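Long-range contacts in AxyAgu115A (PDB 6NPS), which probably acts as a family GH115 alpha-glucuronidase, a glycoside hydrolase that removes glucuronic acid side groups from glucuronoxylan: residues L7-M13 with V43-Y49; S30-I35 with L234-Y238; L60-L66 with V109-I115; E95-F99 with Y125-L130; L204-K209 with L461-D466. The protein carries 3 engineered substitutions. All coordinates share one frame; numbering follows the deposited sequence.

Interaction 1 (L7-M13 with V43-Y49)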
# COMPACT_ATOMS: atom_id res chain seq x y z
N LEU A 7 20.34 22.60 62.83
CA LEU A 7 19.05 21.97 63.08
C LEU A 7 19.27 20.47 63.14
O LEU A 7 19.92 19.90 62.25
CB LEU A 7 18.05 22.34 61.99
CG LEU A 7 16.66 21.72 62.09
CD1 LEU A 7 16.06 21.85 63.51
CD2 LEU A 7 15.73 22.36 61.06
N ASN A 8 18.79 19.82 64.20
CA ASN A 8 18.90 18.37 64.24
C ASN A 8 17.67 17.78 64.91
O ASN A 8 16.81 18.50 65.42
CB ASN A 8 20.22 17.91 64.90
CG ASN A 8 20.32 18.27 66.37
OD1 ASN A 8 19.37 18.10 67.14
ND2 ASN A 8 21.51 18.75 66.78
N GLN A 9 17.60 16.44 64.87
CA GLN A 9 16.44 15.73 65.40
C GLN A 9 16.20 16.03 66.88
O GLN A 9 15.05 16.16 67.31
CB GLN A 9 16.61 14.22 65.22
CG GLN A 9 16.58 13.73 63.83
CD GLN A 9 16.74 12.22 63.81
OE1 GLN A 9 17.49 11.67 64.62
NE2 GLN A 9 16.03 11.56 62.91
N GLU A 10 17.28 16.06 67.68
CA GLU A 10 17.15 16.37 69.10
C GLU A 10 16.41 17.69 69.32
O GLU A 10 15.61 17.82 70.25
CB GLU A 10 18.53 16.45 69.76
CG GLU A 10 19.46 15.30 69.43
CD GLU A 10 19.14 14.01 70.17
OE1 GLU A 10 20.09 13.25 70.46
OE2 GLU A 10 17.95 13.75 70.46
N MET A 11 16.68 18.66 68.46
CA MET A 11 16.05 19.95 68.59
C MET A 11 14.54 19.85 68.40
O MET A 11 13.79 20.70 68.88
CB MET A 11 16.63 20.94 67.57
CG MET A 11 17.83 21.72 68.08
SD MET A 11 18.94 22.24 66.76
CE MET A 11 20.52 22.16 67.58
N LEU A 12 14.10 18.81 67.70
CA LEU A 12 12.68 18.69 67.37
C LEU A 12 11.93 17.73 68.28
O LEU A 12 10.70 17.84 68.40
CB LEU A 12 12.52 18.24 65.91
CG LEU A 12 13.15 19.15 64.85
CD1 LEU A 12 13.28 18.41 63.50
CD2 LEU A 12 12.33 20.40 64.67
N MET A 13 12.62 16.82 68.95
CA MET A 13 11.96 15.82 69.78
C MET A 13 11.51 16.43 71.09
O MET A 13 12.22 17.24 71.68
CB MET A 13 12.89 14.64 70.06
CG MET A 13 13.00 13.68 68.90
SD MET A 13 14.25 12.44 69.24
CE MET A 13 15.64 13.15 68.39
N VAL A 43 10.44 20.12 56.69
CA VAL A 43 11.35 19.80 57.79
C VAL A 43 11.00 18.44 58.38
O VAL A 43 11.89 17.61 58.66
CB VAL A 43 11.31 20.92 58.84
CG1 VAL A 43 12.10 20.53 60.12
CG2 VAL A 43 11.84 22.25 58.23
N GLU A 44 9.71 18.17 58.60
CA GLU A 44 9.29 16.88 59.13
C GLU A 44 9.68 15.72 58.20
O GLU A 44 10.01 14.63 58.67
CB GLU A 44 7.78 16.87 59.37
CG GLU A 44 7.23 15.56 59.90
CD GLU A 44 5.71 15.56 59.97
OE1 GLU A 44 5.13 14.49 60.26
OE2 GLU A 44 5.09 16.64 59.75
N LEU A 45 9.64 15.94 56.89
CA LEU A 45 9.98 14.83 56.00
C LEU A 45 11.46 14.52 56.04
O LEU A 45 11.85 13.36 55.86
CB LEU A 45 9.58 15.16 54.56
CG LEU A 45 8.09 15.29 54.28
CD1 LEU A 45 7.92 15.74 52.84
CD2 LEU A 45 7.37 13.97 54.53
N VAL A 46 12.29 15.54 56.24
CA VAL A 46 13.74 15.36 56.26
C VAL A 46 14.18 14.75 57.59
O VAL A 46 14.99 13.81 57.62
CB VAL A 46 14.43 16.71 56.01
CG1 VAL A 46 15.94 16.60 56.24
CG2 VAL A 46 14.14 17.21 54.60
N PHE A 47 13.69 15.30 58.71
CA PHE A 47 14.17 14.88 60.03
C PHE A 47 13.30 13.84 60.72
O PHE A 47 13.78 13.17 61.65
CB PHE A 47 14.34 16.12 60.94
CG PHE A 47 15.41 17.07 60.46
CD1 PHE A 47 16.74 16.83 60.77
CD2 PHE A 47 15.10 18.15 59.65
CE1 PHE A 47 17.75 17.70 60.30
CE2 PHE A 47 16.07 19.01 59.19
CZ PHE A 47 17.42 18.78 59.52
N GLY A 48 12.06 13.64 60.29
CA GLY A 48 11.20 12.65 60.91
C GLY A 48 10.40 13.13 62.10
O GLY A 48 9.74 12.30 62.75
N TYR A 49 10.42 14.42 62.43
CA TYR A 49 9.68 14.91 63.58
C TYR A 49 9.08 16.27 63.23
O TYR A 49 9.66 17.05 62.47
CB TYR A 49 10.57 15.01 64.84
CG TYR A 49 11.14 13.68 65.31
CD1 TYR A 49 10.38 12.81 66.10
CD2 TYR A 49 12.43 13.29 64.98
CE1 TYR A 49 10.90 11.58 66.54
CE2 TYR A 49 12.96 12.07 65.40
CZ TYR A 49 12.19 11.22 66.18
OH TYR A 49 12.72 10.00 66.60
O HOH W 1 15.90 9.79 66.92
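Gln9 and Phe47 bring the two segments closest, their CA atoms 5.9 Å apart, where strand 5-8 runs into a short helical turn beside the last turn of helix 30-47. The ring of Phe47 lies among Leu7, Asn8 and Leu12, with Leu12 CD1 3.6 Å from Phe47 CB. Leu7 CD2 touches both Phe47 CE2 and Val43 CG1. Over Tyr49, Met13 CG, anti to the carbonyl carbon (chi1 -79°), lies almost on the ring normal, 3.6 Å from the centroid, and SD follows obliquely at 4.3 Å, a Met-aromatic contact. Gln9 NE2 donates to Phe47 O at 3.0 Å, while a water bonds to the Tyr49 hydroxyl and weakly to Gln9 OE1. An alanine in place of Tyr49 would probably leave Met13 CG and SD without the ring they rest on and that water without one of its partners. Asn8 OD1 caps the turn, accepting from Met11 N. The Gln9 amide thus takes up a carbonyl at the helix C-terminus, while Leu7, Leu12 and Val43 pack round Phe47.

Interaction 2 (S30-I35 with L234-Y238)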
# COMPACT_ATOMS: atom_id res chain seq x y z
N SER A 30 -1.01 36.32 55.14
CA SER A 30 -1.64 35.01 55.28
C SER A 30 -1.00 33.98 54.36
O SER A 30 -0.77 32.83 54.76
CB SER A 30 -3.13 35.15 54.96
OG SER A 30 -3.88 34.22 55.70
N GLY A 31 -0.73 34.37 53.11
CA GLY A 31 -0.14 33.43 52.17
C GLY A 31 1.27 33.01 52.56
O GLY A 31 1.67 31.88 52.32
N VAL A 32 2.05 33.94 53.14
CA VAL A 32 3.40 33.62 53.59
C VAL A 32 3.36 32.64 54.75
O VAL A 32 4.10 31.65 54.77
CB VAL A 32 4.14 34.92 53.95
CG1 VAL A 32 5.47 34.60 54.65
CG2 VAL A 32 4.36 35.75 52.69
N ARG A 33 2.45 32.85 55.70
CA ARG A 33 2.28 31.90 56.79
C ARG A 33 1.91 30.51 56.27
O ARG A 33 2.45 29.50 56.75
CB ARG A 33 1.22 32.41 57.76
CG ARG A 33 1.57 32.23 59.24
CD ARG A 33 0.99 33.36 60.09
NE ARG A 33 -0.39 33.63 59.71
CZ ARG A 33 -0.93 34.85 59.62
NH1 ARG A 33 -0.20 35.92 59.89
NH2 ARG A 33 -2.20 34.99 59.26
N LYS A 34 1.03 30.43 55.26
CA LYS A 34 0.67 29.13 54.68
C LYS A 34 1.87 28.45 54.01
O LYS A 34 1.98 27.21 54.04
CB LYS A 34 -0.46 29.29 53.66
CG LYS A 34 -1.74 29.81 54.25
CD LYS A 34 -2.78 30.04 53.17
CE LYS A 34 -3.63 28.80 52.96
NZ LYS A 34 -5.08 29.11 53.15
N ILE A 35 2.72 29.21 53.32
CA ILE A 35 3.93 28.61 52.73
C ILE A 35 4.87 28.15 53.85
O ILE A 35 5.47 27.07 53.77
CB ILE A 35 4.59 29.62 51.78
CG1 ILE A 35 3.68 29.94 50.58
CG2 ILE A 35 5.98 29.16 51.35
CD1 ILE A 35 3.46 28.76 49.68
N LEU A 234 -7.75 32.04 46.79
CA LEU A 234 -6.54 31.31 47.19
C LEU A 234 -5.33 31.76 46.37
O LEU A 234 -4.24 31.97 46.92
CB LEU A 234 -6.77 29.80 47.04
CG LEU A 234 -5.66 28.86 47.57
CD1 LEU A 234 -5.44 29.13 49.07
CD2 LEU A 234 -5.95 27.38 47.33
N ALA A 235 -5.50 31.91 45.05
CA ALA A 235 -4.39 32.40 44.23
C ALA A 235 -3.89 33.75 44.75
O ALA A 235 -2.68 33.97 44.92
CB ALA A 235 -4.81 32.53 42.76
N ASP A 236 -4.81 34.66 44.99
CA ASP A 236 -4.48 36.00 45.45
C ASP A 236 -3.79 35.97 46.81
O ASP A 236 -2.87 36.75 47.05
CB ASP A 236 -5.75 36.82 45.51
CG ASP A 236 -5.52 38.20 46.08
OD1 ASP A 236 -5.01 39.07 45.33
OD2 ASP A 236 -5.86 38.40 47.27
N GLU A 237 -4.22 35.07 47.70
CA GLU A 237 -3.54 34.90 48.99
C GLU A 237 -2.07 34.48 48.80
O GLU A 237 -1.16 35.02 49.45
CB GLU A 237 -4.29 33.87 49.81
CG GLU A 237 -3.83 33.75 51.23
CD GLU A 237 -4.69 32.83 52.07
OE1 GLU A 237 -5.38 31.95 51.49
OE2 GLU A 237 -4.68 32.99 53.31
N TYR A 238 -1.82 33.52 47.92
CA TYR A 238 -0.46 33.09 47.68
C TYR A 238 0.34 34.06 46.81
O TYR A 238 1.56 33.89 46.69
CB TYR A 238 -0.46 31.73 46.99
CG TYR A 238 -0.71 30.52 47.87
CD1 TYR A 238 0.07 30.28 49.02
CD2 TYR A 238 -1.68 29.59 47.53
CE1 TYR A 238 -0.14 29.15 49.79
CE2 TYR A 238 -1.90 28.48 48.29
CZ TYR A 238 -1.14 28.25 49.42
OH TYR A 238 -1.38 27.12 50.17
O HOH W 2 -1.40 36.59 51.64
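Helices 30-47 and 230-238 cross nearly at right angles here, 84° between the short axes at a separation of 8.8 Å, and Gly31 and Tyr238 meet with CA atoms only 4.5 Å apart. So close an approach depends on the glycine: a CB on Gly31 would run into Glu237 O, whereas the bare Gly31 CA sits 3.3 Å from that oxygen in a CA-H...O contact. A water bridges the same spot, accepting from Gly31 N and donating to Glu237 O, to which Lys120 also donates. Glu237 then reaches back over the first helix. With CG anti to the backbone N (chi1 -171°) and the chain extended, its carboxylate arrives between Ser30 and Lys34. Ser30 OG donates to Glu237 OE2 at 2.8 Å, nearly along the C-O bond direction, and Lys34 NZ makes a salt bridge to Glu237 OE1 at 3.3 Å, its hydrogen bond weak and its chain crossing the glutamate at about a right angle. Farther along the helix, Ile35 CD1 lies 3.6 Å from Tyr238 CE1, and Lys34 CB touches the same ring atom; the hydroxyl of Tyr238 is bonded to Asp199 of helix 195-207. Each carboxylate oxygen of Glu237 has its own donor, which probably limits the group's rotation and favours its charged form, while the Tyr238 ring packs on the buried side of the crossing.

Interaction 3 (L60-L66 with V109-I115)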
# COMPACT_ATOMS: atom_id res chain seq x y z
N LEU A 60 10.90 30.27 71.69
CA LEU A 60 11.69 29.87 70.53
C LEU A 60 12.82 28.95 70.97
O LEU A 60 13.25 28.95 72.13
CB LEU A 60 12.26 31.10 69.83
CG LEU A 60 11.23 31.96 69.09
CD1 LEU A 60 11.87 33.26 68.58
CD2 LEU A 60 10.73 31.11 67.92
N SER A 61 13.31 28.17 70.02
CA SER A 61 14.46 27.33 70.27
C SER A 61 15.73 28.17 70.29
O SER A 61 15.77 29.28 69.75
CB SER A 61 14.51 26.23 69.20
OG SER A 61 15.83 25.82 68.91
N ARG A 62 16.78 27.65 70.93
CA ARG A 62 18.07 28.34 70.88
C ARG A 62 18.53 28.63 69.45
O ARG A 62 19.16 29.66 69.21
CB ARG A 62 19.12 27.54 71.63
CG ARG A 62 18.84 27.44 73.12
CD ARG A 62 19.24 26.08 73.67
NE ARG A 62 18.41 25.64 74.80
CZ ARG A 62 18.75 25.70 76.08
NH1 ARG A 62 19.93 26.20 76.44
NH2 ARG A 62 17.91 25.26 77.01
N HIS A 63 18.19 27.77 68.48
CA HIS A 63 18.39 28.03 67.05
C HIS A 63 17.02 28.11 66.39
O HIS A 63 16.25 27.14 66.46
CB HIS A 63 19.25 26.96 66.36
CG HIS A 63 20.65 26.85 66.90
ND1 HIS A 63 21.66 26.21 66.22
CD2 HIS A 63 21.20 27.31 68.04
CE1 HIS A 63 22.78 26.26 66.93
NE2 HIS A 63 22.52 26.93 68.04
N ALA A 64 16.72 29.24 65.75
CA ALA A 64 15.36 29.53 65.32
C ALA A 64 15.38 30.01 63.88
O ALA A 64 16.39 30.48 63.37
CB ALA A 64 14.71 30.58 66.25
N VAL A 65 14.23 29.86 63.21
CA VAL A 65 14.03 30.33 61.84
C VAL A 65 13.11 31.54 61.94
O VAL A 65 12.02 31.45 62.50
CB VAL A 65 13.42 29.24 60.95
CG1 VAL A 65 13.05 29.82 59.59
CG2 VAL A 65 14.40 28.01 60.78
N LEU A 66 13.59 32.69 61.46
CA LEU A 66 12.86 33.96 61.56
C LEU A 66 12.62 34.46 60.15
O LEU A 66 13.58 34.80 59.44
CB LEU A 66 13.64 34.99 62.39
CG LEU A 66 14.12 34.57 63.78
CD1 LEU A 66 14.97 35.66 64.45
CD2 LEU A 66 12.95 34.22 64.66
N VAL A 109 17.48 33.22 71.99
CA VAL A 109 17.87 32.67 70.70
C VAL A 109 19.36 32.92 70.48
O VAL A 109 19.81 34.08 70.45
CB VAL A 109 17.02 33.27 69.56
CG1 VAL A 109 17.33 32.62 68.22
CG2 VAL A 109 15.56 33.07 69.85
N GLU A 110 20.15 31.84 70.34
CA GLU A 110 21.60 31.94 70.12
C GLU A 110 21.97 32.15 68.65
O GLU A 110 22.91 32.89 68.36
CB GLU A 110 22.28 30.67 70.65
CG GLU A 110 21.99 30.43 72.12
CD GLU A 110 22.60 29.15 72.67
OE1 GLU A 110 23.82 28.94 72.47
OE2 GLU A 110 21.87 28.37 73.32
N LYS A 111 21.27 31.50 67.73
CA LYS A 111 21.50 31.63 66.30
C LYS A 111 20.14 31.59 65.63
O LYS A 111 19.23 30.91 66.10
CB LYS A 111 22.37 30.50 65.67
CG LYS A 111 23.74 30.30 66.27
CD LYS A 111 24.66 31.50 66.04
CE LYS A 111 25.06 31.68 64.57
NZ LYS A 111 26.29 32.53 64.47
N ALA A 112 20.02 32.32 64.53
CA ALA A 112 18.80 32.27 63.75
C ALA A 112 19.14 32.34 62.28
O ALA A 112 20.10 33.00 61.86
CB ALA A 112 17.83 33.42 64.11
N LEU A 113 18.34 31.64 61.49
CA LEU A 113 18.32 31.84 60.06
C LEU A 113 17.25 32.90 59.77
O LEU A 113 16.08 32.70 60.10
CB LEU A 113 18.02 30.52 59.37
CG LEU A 113 17.72 30.58 57.88
CD1 LEU A 113 18.88 31.25 57.16
CD2 LEU A 113 17.48 29.17 57.33
N VAL A 114 17.64 34.03 59.18
CA VAL A 114 16.68 35.08 58.84
C VAL A 114 16.32 34.96 57.37
O VAL A 114 17.20 34.85 56.51
CB VAL A 114 17.22 36.48 59.19
CG1 VAL A 114 16.21 37.54 58.76
CG2 VAL A 114 17.46 36.58 60.68
N ILE A 115 15.02 34.95 57.07
CA ILE A 115 14.53 34.86 55.69
C ILE A 115 13.63 36.08 55.49
O ILE A 115 12.51 36.11 56.01
CB ILE A 115 13.81 33.54 55.42
CG1 ILE A 115 14.69 32.37 55.86
CG2 ILE A 115 13.36 33.43 53.93
CD1 ILE A 115 14.15 30.98 55.52
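Val109 starts the contact, its two methyls parted: CG2 lies 3.8 Å from Leu60 CB and CG1 faces the methyl of Ala64. At Glu110 the chain turns a corner, and its N donates to Arg62 O at 2.6 Å on a lone pair of that carbonyl; Lys111 N shares the same oxygen. The Glu110 side chain lies alongside Arg62, pointing the same way, with OE2 at 3.2 Å from Arg62 CG, although Arg62 NH1 stays 4.3 Å from Glu110 OE2, beyond a salt bridge. A lysine in place of Glu110 would probably leave Arg62 without the nearby negative charge and set two like charges side by side. Lys111 CB sits over the face of the His63 ring, 4.1 Å from its centroid, a CH-pi contact, and chi1 of -56° brings CG to His63 NE2; His63 ND1 takes its own hydrogen bond with Thr6 N. Lys111 O then accepts from Ala64 N. Ala112 offers its methyl to Leu66 CD1 at 3.6 Å, and Leu113 bonds twice, its N to Ala64 O and its O from Leu66 N in an almost straight bond of 177°. Past Val114, Ile115 N reaches Leu66 O at 2.8 Å. Alternating bonds to Ala64 and Leu66 mark a parallel beta pairing, here joining strand 64-69 to strand 109-117 in the mixed sheet of the N-terminal region.

Interaction 4 (E95-F99 with Y125-L130)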
# COMPACT_ATOMS: atom_id res chain seq x y z
N GLU A 95 10.57 40.47 44.04
CA GLU A 95 10.72 39.03 44.23
C GLU A 95 12.15 38.64 44.62
O GLU A 95 12.71 37.68 44.10
CB GLU A 95 10.25 38.28 42.98
CG GLU A 95 8.80 38.64 42.63
CD GLU A 95 8.20 37.89 41.43
OE1 GLU A 95 8.94 37.34 40.60
OE2 GLU A 95 6.96 37.88 41.31
N VAL A 96 12.73 39.39 45.55
CA VAL A 96 14.08 39.09 46.04
C VAL A 96 14.01 38.68 47.51
O VAL A 96 13.12 39.12 48.25
CB VAL A 96 14.97 40.36 45.84
CG1 VAL A 96 16.09 40.42 46.84
CG2 VAL A 96 15.50 40.42 44.40
N PHE A 97 15.00 37.91 47.99
CA PHE A 97 15.03 37.66 49.43
C PHE A 97 16.46 37.69 49.94
O PHE A 97 17.43 37.58 49.18
CB PHE A 97 14.36 36.32 49.80
CG PHE A 97 15.00 35.14 49.16
CD1 PHE A 97 16.07 34.50 49.78
CD2 PHE A 97 14.56 34.68 47.93
CE1 PHE A 97 16.67 33.39 49.17
CE2 PHE A 97 15.15 33.58 47.33
CZ PHE A 97 16.22 32.94 47.95
N LEU A 98 16.57 37.89 51.25
CA LEU A 98 17.80 37.77 52.01
C LEU A 98 17.69 36.51 52.85
O LEU A 98 16.64 36.25 53.46
CB LEU A 98 17.98 39.00 52.91
CG LEU A 98 19.02 38.94 54.03
CD1 LEU A 98 20.45 39.04 53.46
CD2 LEU A 98 18.75 40.05 55.04
N PHE A 99 18.77 35.72 52.87
CA PHE A 99 18.79 34.42 53.54
C PHE A 99 20.10 34.46 54.34
O PHE A 99 21.19 34.35 53.76
CB PHE A 99 18.76 33.30 52.48
CG PHE A 99 18.64 31.91 53.01
CD1 PHE A 99 17.39 31.28 53.07
CD2 PHE A 99 19.79 31.19 53.35
CE1 PHE A 99 17.28 29.96 53.51
CE2 PHE A 99 19.71 29.86 53.80
CZ PHE A 99 18.44 29.24 53.88
N TYR A 125 9.71 32.64 47.97
CA TYR A 125 10.88 32.02 47.35
C TYR A 125 11.99 31.77 48.37
O TYR A 125 12.72 30.78 48.25
CB TYR A 125 11.41 32.91 46.22
CG TYR A 125 10.39 33.10 45.10
CD1 TYR A 125 9.41 32.14 44.85
CD2 TYR A 125 10.45 34.21 44.28
CE1 TYR A 125 8.46 32.32 43.81
CE2 TYR A 125 9.51 34.40 43.24
CZ TYR A 125 8.53 33.47 43.02
OH TYR A 125 7.63 33.71 41.99
N GLY A 126 12.12 32.64 49.37
CA GLY A 126 13.16 32.45 50.37
C GLY A 126 12.85 31.30 51.32
O GLY A 126 13.74 30.54 51.70
N LEU A 127 11.57 31.16 51.70
CA LEU A 127 11.12 29.99 52.45
C LEU A 127 11.42 28.70 51.68
O LEU A 127 12.02 27.77 52.23
CB LEU A 127 9.64 30.11 52.75
CG LEU A 127 9.40 31.10 53.90
CD1 LEU A 127 7.93 31.47 53.98
CD2 LEU A 127 9.89 30.57 55.27
N PHE A 128 11.06 28.65 50.40
CA PHE A 128 11.36 27.44 49.66
C PHE A 128 12.86 27.27 49.41
O PHE A 128 13.32 26.15 49.15
CB PHE A 128 10.59 27.46 48.34
CG PHE A 128 9.11 27.14 48.49
CD1 PHE A 128 8.68 26.17 49.40
CD2 PHE A 128 8.15 27.79 47.71
CE1 PHE A 128 7.31 25.83 49.51
CE2 PHE A 128 6.80 27.46 47.81
CZ PHE A 128 6.38 26.47 48.71
N HIS A 129 13.64 28.35 49.49
CA HIS A 129 15.10 28.19 49.46
C HIS A 129 15.57 27.37 50.66
O HIS A 129 16.47 26.52 50.53
CB HIS A 129 15.78 29.56 49.42
CG HIS A 129 17.22 29.52 49.05
ND1 HIS A 129 17.66 29.34 47.76
CD2 HIS A 129 18.34 29.67 49.81
CE1 HIS A 129 18.98 29.38 47.73
NE2 HIS A 129 19.42 29.56 48.97
N LEU A 130 14.98 27.60 51.84
CA LEU A 130 15.31 26.73 52.97
C LEU A 130 14.99 25.28 52.63
O LEU A 130 15.82 24.37 52.84
CB LEU A 130 14.54 27.17 54.22
CG LEU A 130 14.61 26.17 55.40
CD1 LEU A 130 16.09 25.78 55.76
CD2 LEU A 130 13.88 26.74 56.65
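Phe97 and Phe99 of strand 97-106 meet Gly126 and His129 of helix 120-133 in a mainly aromatic contact. Phe97 puts one face on the backbone of the helix: Gly126 CA is 3.4 Å from the ring centroid and 10° off its normal, a CH-pi contact. The ring gets there with CG between the backbone N and the carbonyl carbon (chi1 60°). The fit is possible because Gly126 has no CB, which would collide with Phe97 CG. His129 turns its edge to the face of Phe99, CD2 over the ring centre, centroids 4.9 Å apart and planes at 80°. Its ring meets Phe97 obliquely, with Phe97 CZ 3.7 Å from His129 CG.

Apolar contacts extend the cluster at both ends. Phe97 CE2 lies 4.0 Å from Tyr125 CB, and Phe99 CE1 is equally far from Leu130 CB.

Among the polar residues, Glu95 brings CB to the edge of the Tyr125 ring, while its carboxylate is held by salt bridges to Arg121 and Arg171; the Tyr125 hydroxyl bonds to Gly210 O.

Strand 97-106 runs between strands 109-117 and 160-162, so the helix packs on a face of that sheet: Phe99 and Leu130 both reach Leu113 and Ile115 of strand 109-117, and His129 meets the ring of Tyr161 in strand 160-162.

Interaction 5 (L204-K209 with L461-D466)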
# COMPACT_ATOMS: atom_id res chain seq x y z
N LEU A 204 3.17 23.87 43.27
CA LEU A 204 4.13 23.48 42.25
C LEU A 204 4.69 24.70 41.54
O LEU A 204 5.90 24.82 41.34
CB LEU A 204 3.48 22.53 41.26
CG LEU A 204 4.32 22.22 40.03
CD1 LEU A 204 5.61 21.39 40.35
CD2 LEU A 204 3.49 21.47 38.99
N LEU A 205 3.81 25.61 41.13
CA LEU A 205 4.22 26.84 40.45
C LEU A 205 5.22 27.64 41.29
O LEU A 205 6.28 28.07 40.79
CB LEU A 205 2.98 27.71 40.18
CG LEU A 205 3.31 29.05 39.53
CD1 LEU A 205 3.80 28.80 38.12
CD2 LEU A 205 2.04 29.91 39.51
N LEU A 206 4.89 27.89 42.55
CA LEU A 206 5.75 28.71 43.39
C LEU A 206 7.05 27.98 43.75
O LEU A 206 8.10 28.62 43.89
CB LEU A 206 5.00 29.11 44.66
CG LEU A 206 3.83 30.10 44.52
CD1 LEU A 206 3.03 30.17 45.80
CD2 LEU A 206 4.40 31.51 44.18
N ARG A 207 7.02 26.65 43.91
CA ARG A 207 8.27 25.94 44.19
C ARG A 207 9.21 26.01 43.00
O ARG A 207 10.45 25.99 43.17
CB ARG A 207 7.98 24.48 44.56
CG ARG A 207 7.50 24.31 46.03
CD ARG A 207 7.34 22.84 46.39
NE ARG A 207 6.73 22.58 47.70
CZ ARG A 207 7.42 22.40 48.84
NH1 ARG A 207 8.76 22.49 48.84
NH2 ARG A 207 6.78 22.11 49.98
N LEU A 208 8.65 26.08 41.77
CA LEU A 208 9.47 26.26 40.58
C LEU A 208 9.80 27.73 40.34
O LEU A 208 10.36 28.07 39.31
CB LEU A 208 8.75 25.68 39.35
CG LEU A 208 8.45 24.18 39.44
CD1 LEU A 208 7.66 23.72 38.22
CD2 LEU A 208 9.73 23.39 39.56
N LYS A 209 9.48 28.60 41.29
CA LYS A 209 9.76 30.04 41.24
C LYS A 209 8.96 30.77 40.15
O LYS A 209 9.38 31.84 39.67
CB LYS A 209 11.26 30.30 41.08
CG LYS A 209 12.08 29.57 42.18
CD LYS A 209 13.57 29.67 41.96
CE LYS A 209 13.99 28.90 40.72
NZ LYS A 209 14.46 27.51 41.03
N LEU A 461 9.29 21.70 32.17
CA LEU A 461 8.69 22.82 32.91
C LEU A 461 9.68 23.39 33.93
O LEU A 461 9.79 24.60 34.09
CB LEU A 461 7.38 22.37 33.59
CG LEU A 461 6.72 23.45 34.49
CD1 LEU A 461 6.37 24.67 33.64
CD2 LEU A 461 5.48 22.90 35.23
N SER A 462 10.39 22.51 34.65
CA SER A 462 11.40 22.98 35.58
C SER A 462 12.45 23.82 34.84
O SER A 462 12.85 24.90 35.30
CB SER A 462 12.05 21.78 36.30
OG SER A 462 11.17 21.06 37.16
N PHE A 463 12.88 23.34 33.67
CA PHE A 463 13.89 24.03 32.89
C PHE A 463 13.39 25.40 32.42
O PHE A 463 14.10 26.40 32.50
CB PHE A 463 14.31 23.16 31.68
CG PHE A 463 15.33 23.86 30.81
CD1 PHE A 463 16.58 24.12 31.31
CD2 PHE A 463 14.99 24.33 29.54
CE1 PHE A 463 17.52 24.83 30.57
CE2 PHE A 463 15.94 25.02 28.77
CZ PHE A 463 17.20 25.27 29.30
N PHE A 464 12.18 25.42 31.85
CA PHE A 464 11.58 26.64 31.31
C PHE A 464 11.49 27.72 32.39
O PHE A 464 11.91 28.86 32.18
CB PHE A 464 10.19 26.29 30.77
CG PHE A 464 9.47 27.44 30.07
CD1 PHE A 464 8.57 28.22 30.77
CD2 PHE A 464 9.63 27.66 28.71
CE1 PHE A 464 7.87 29.28 30.15
CE2 PHE A 464 8.97 28.71 28.06
CZ PHE A 464 8.06 29.52 28.79
N LEU A 465 11.03 27.34 33.58
CA LEU A 465 10.91 28.29 34.68
C LEU A 465 12.25 28.60 35.36
O LEU A 465 12.41 29.68 35.95
CB LEU A 465 9.88 27.77 35.69
CG LEU A 465 8.44 27.74 35.12
CD1 LEU A 465 7.44 27.19 36.12
CD2 LEU A 465 7.98 29.14 34.69
N ASP A 466 13.23 27.69 35.29
CA ASP A 466 14.55 28.02 35.83
C ASP A 466 15.26 28.99 34.91
O ASP A 466 15.96 29.90 35.36
CB ASP A 466 15.41 26.76 36.00
CG ASP A 466 15.37 26.20 37.41
OD1 ASP A 466 15.39 27.01 38.36
OD2 ASP A 466 15.32 24.94 37.58
O HOH W 3 12.14 25.69 38.03
O HOH W 4 10.38 30.86 37.11
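Leu208 carries most of the apolar contact with helix 458-469, and its side chain can be followed outward. CB touches Leu465 CD1 at 3.8 Å. From there CG, anti to the carbonyl carbon (chi1 -60°), splits the branches: CD1 runs to Leu461 CD2, also at 3.8 Å, crossing that side chain at about a right angle, and CD2 comes to rest 3.6 Å from Ser462 OG, whose hydroxyl bonds to Glu458 O. One residue on, Lys209 NZ makes a salt bridge of 2.9 Å to Asp466 OD1 on the syn side of the carboxylate; Asp466 OD2 bonds to Tyr485 and to a bound glycerol, probably from the crystallisation liquor. Two waters join the backbones, one donating to Leu208 O and Ser462 O, the other to Leu465 O and, weakly, Lys209 O. Lys209, with positive phi, is the C-prime residue of a Schellman motif that ends helix 195-207. The contact is thus a capped helix end set against a second helix, both within the TIM-barrel-like family GH115 region beside strand 170-174.

In the fold
Interactions 3, 4 and 5 are buried, whereas interactions 1 and 2 are only partly so, the first mixing apolar and Met-aromatic contacts with one amide bond, the second polar on its more exposed side. Interactions 1 and 2 use opposite ends of helix 30-47, about 25 Å apart between centres. Interactions 3 and 4 share one sheet: the first binds by backbone hydrogen bonds, the second by rings against a helix, and Ile115 of 109-115 packs directly on Gly126 of 125-130. Interaction 2 touches interactions 4 and 5, among others through Ile35, which reaches Phe128 and Leu206. Interactions 2 and 5 each add a salt bridge, and interaction 2 joins the N-terminal region to the GH115 region.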